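Local structure of AAC3-I (Uncultured bacterium, 5HMN) at residues 27-30 with 34-37. The protein probably acetylates aminoglycoside antibiotics with acetyl-coenzyme A as donor, as a GNAT-fold acetyltransferase linked to antibiotic resistance. Numbering follows the deposited sequence.
Sequences EAFN and TYTG. With COA (coenzyme A), chain J.
F29 and Y35 meet ring against ring, and this one pair makes the whole contact. The phenol end of Y35 does the touching. Its OH lies 3.3 Å from CD2 of F29, and its CZ is 3.5 Å from the same CD2. The hydroxyl is also 3.4 Å from CE2 of F29, so it approaches the CD2-CE2 bond obliquely. The two rings meet at a slant, with planes inclined at 44° and centroids 5.5 Å apart. In both residues CB points toward the other segment. CG sits beside the backbone N and anti to the carbonyl carbon (chi1 -63° in F29, -73° in Y35), and this lets the two rings meet between the helices. No hydrogen bond joins the segments. The Y35 hydroxyl is hydrogen-bonded to D88 OD2, which tethers the same end of Y35 that meets F29.

Across the ring, the CD1-CE1 edge of F29 meets coenzyme A. Its CE1 is 3.4 Å from C6P of the cofactor, which lies at this edge near the ring plane. F29 thus stands between the pantetheine arm and Y35, as part of the coenzyme A pocket.

N30 has positive phi and ends helix 15-28 in a Schellman motif. The chain then turns into the short helix 32-36, which carries Y35. F29 also packs on D88 and A90 of strand 82-91, while Y35 touches E78 of the second subunit.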
loop_
_atom_site.group_PDB
_atom_site.type_symbol
_atom_site.label_atom_id
_atom_site.label_comp_id
_atom_site.label_asym_id
_atom_site.label_seq_id
_atom_site.Cartn_x
_atom_site.Cartn_y
_atom_site.Cartn_z
ATOM N N GLU C 27 19.189 -5.785 -9.865
ATOM C CA GLU C 27 20.533 -5.226 -9.852
ATOM C C GLU C 27 20.612 -3.974 -8.978
ATOM O O GLU C 27 21.560 -3.798 -8.211
ATOM C CB GLU C 27 20.986 -4.901 -11.276
ATOM C CG GLU C 27 22.182 -3.968 -11.351
ATOM C CD GLU C 27 22.263 -3.239 -12.678
ATOM O OE1 GLU C 27 21.697 -3.747 -13.670
ATOM O OE2 GLU C 27 22.883 -2.154 -12.728
ATOM N N ALA C 28 19.612 -3.103 -9.099
ATOM C CA ALA C 28 19.598 -1.852 -8.349
ATOM C C ALA C 28 19.448 -2.091 -6.846
ATOM O O ALA C 28 20.036 -1.374 -6.033
ATOM C CB ALA C 28 18.486 -0.951 -8.854
ATOM N N PHE C 29 18.661 -3.099 -6.481
ATOM C CA PHE C 29 18.414 -3.411 -5.078
ATOM C C PHE C 29 19.400 -4.457 -4.565
ATOM O O PHE C 29 19.330 -4.871 -3.409
ATOM C CB PHE C 29 16.977 -3.911 -4.877
ATOM C CG PHE C 29 15.920 -2.895 -5.229
ATOM C CD1 PHE C 29 16.129 -1.545 -5.004
ATOM C CD2 PHE C 29 14.719 -3.294 -5.792
ATOM C CE1 PHE C 29 15.156 -0.615 -5.330
ATOM C CE2 PHE C 29 13.744 -2.372 -6.121
ATOM C CZ PHE C 29 13.960 -1.031 -5.889
ATOM N N ASN C 30 20.313 -4.876 -5.435
ATOM C CA ASN C 30 21.270 -5.936 -5.119
ATOM C C ASN C 30 20.585 -7.192 -4.591
ATOM O O ASN C 30 21.096 -7.863 -3.693
ATOM C CB ASN C 30 22.310 -5.437 -4.111
ATOM C CG ASN C 30 23.271 -4.433 -4.717
ATOM O OD1 ASN C 30 24.179 -4.799 -5.463
ATOM N ND2 ASN C 30 23.078 -3.157 -4.397
ATOM N N THR C 34 15.417 -12.343 -5.466
ATOM C CA THR C 34 14.031 -12.032 -5.140
ATOM C C THR C 34 13.230 -11.607 -6.374
ATOM O O THR C 34 12.062 -11.968 -6.518
ATOM C CB THR C 34 13.950 -10.919 -4.078
ATOM O OG1 THR C 34 14.672 -11.322 -2.909
ATOM C CG2 THR C 34 12.504 -10.633 -3.702
ATOM N N TYR C 35 13.869 -10.857 -7.269
ATOM C CA TYR C 35 13.157 -10.242 -8.389
ATOM C C TYR C 35 13.190 -11.060 -9.676
ATOM O O TYR C 35 12.338 -10.878 -10.544
ATOM C CB TYR C 35 13.714 -8.841 -8.658
ATOM C CG TYR C 35 13.302 -7.830 -7.612
ATOM C CD1 TYR C 35 12.105 -7.135 -7.722
ATOM C CD2 TYR C 35 14.107 -7.580 -6.507
ATOM C CE1 TYR C 35 11.720 -6.217 -6.760
ATOM C CE2 TYR C 35 13.730 -6.665 -5.540
ATOM C CZ TYR C 35 12.536 -5.986 -5.672
ATOM O OH TYR C 35 12.154 -5.072 -4.717
ATOM N N THR C 36 14.161 -11.959 -9.803
ATOM C CA THR C 36 14.284 -12.760 -11.015
ATOM C C THR C 36 14.396 -14.260 -10.736
ATOM O O THR C 36 14.339 -15.069 -11.662
ATOM C CB THR C 36 15.509 -12.333 -11.855
ATOM O OG1 THR C 36 16.718 -12.596 -11.128
ATOM C CG2 THR C 36 15.438 -10.849 -12.203
ATOM N N GLY C 37 14.556 -14.627 -9.468
ATOM C CA GLY C 37 14.770 -16.018 -9.101
ATOM C C GLY C 37 13.536 -16.894 -9.193
ATOM O O GLY C 37 13.640 -18.116 -9.303
HETATM N N1A COA J . 22.940 12.007 -3.600
HETATM C C2A COA J . 22.371 13.209 -3.317
HETATM N N3A COA J . 21.262 13.655 -3.924
HETATM C C4A COA J . 20.694 12.864 -4.843
HETATM C C5A COA J . 21.239 11.680 -5.152
HETATM C C6A COA J . 22.376 11.251 -4.530
HETATM N N6A COA J . 23.160 10.075 -4.623
HETATM N N7A COA J . 20.490 11.124 -6.086
HETATM C C8A COA J . 19.491 11.968 -6.382
HETATM N N9A COA J . 19.626 13.039 -5.604
HETATM C C1B COA J . 18.817 14.144 -5.564
HETATM C C2B COA J . 19.344 15.190 -6.150
HETATM O O2B COA J . 18.753 16.379 -5.579
HETATM C C3B COA J . 18.856 15.116 -7.583
HETATM O O3B COA J . 18.833 16.271 -8.204
HETATM P P3B COA J . 20.123 16.934 -8.803
HETATM O O7A COA J . 19.661 18.050 -9.630
HETATM O O8A COA J . 20.936 17.455 -7.715
HETATM O O9A COA J . 20.981 16.011 -9.593
HETATM C C4B COA J . 17.398 14.562 -7.333
HETATM O O4B COA J . 17.429 13.800 -6.302
HETATM C C5B COA J . 16.923 13.742 -8.550
HETATM O O5B COA J . 17.866 12.806 -8.988
HETATM P P1A COA J . 17.482 11.798 -10.098
HETATM O O1A COA J . 18.525 11.825 -11.075
HETATM O O2A COA J . 16.241 12.176 -10.683
HETATM O O3A COA J . 17.538 10.420 -9.458
HETATM P P2A COA J . 18.022 9.118 -10.116
HETATM O O4A COA J . 17.534 9.032 -11.432
HETATM O O5A COA J . 19.430 9.073 -10.067
HETATM O O6A COA J . 17.623 7.922 -9.219
HETATM C CBP COA J . 17.300 6.590 -7.304
HETATM C CCP COA J . 17.516 8.008 -7.863
HETATM C CDP COA J . 16.061 5.965 -7.915
HETATM C CEP COA J . 17.076 6.657 -5.782
HETATM C CAP COA J . 18.530 5.788 -7.618
HETATM O OAP COA J . 19.535 6.256 -6.828
HETATM C C9P COA J . 18.368 4.327 -7.326
HETATM O O9P COA J . 17.879 3.603 -8.102
HETATM N N8P COA J . 18.838 3.772 -6.119
HETATM C C7P COA J . 18.746 2.405 -5.816
HETATM C C6P COA J . 17.375 1.895 -5.336
HETATM C C5P COA J . 16.573 2.798 -4.370
HETATM O O5P COA J . 17.086 3.340 -3.419
HETATM N N4P COA J . 15.174 2.940 -4.651
HETATM C C3P COA J . 14.261 3.723 -3.888
HETATM C C2P COA J . 12.968 2.938 -3.549
HETATM S S1P COA J . 11.766 4.048 -2.832
#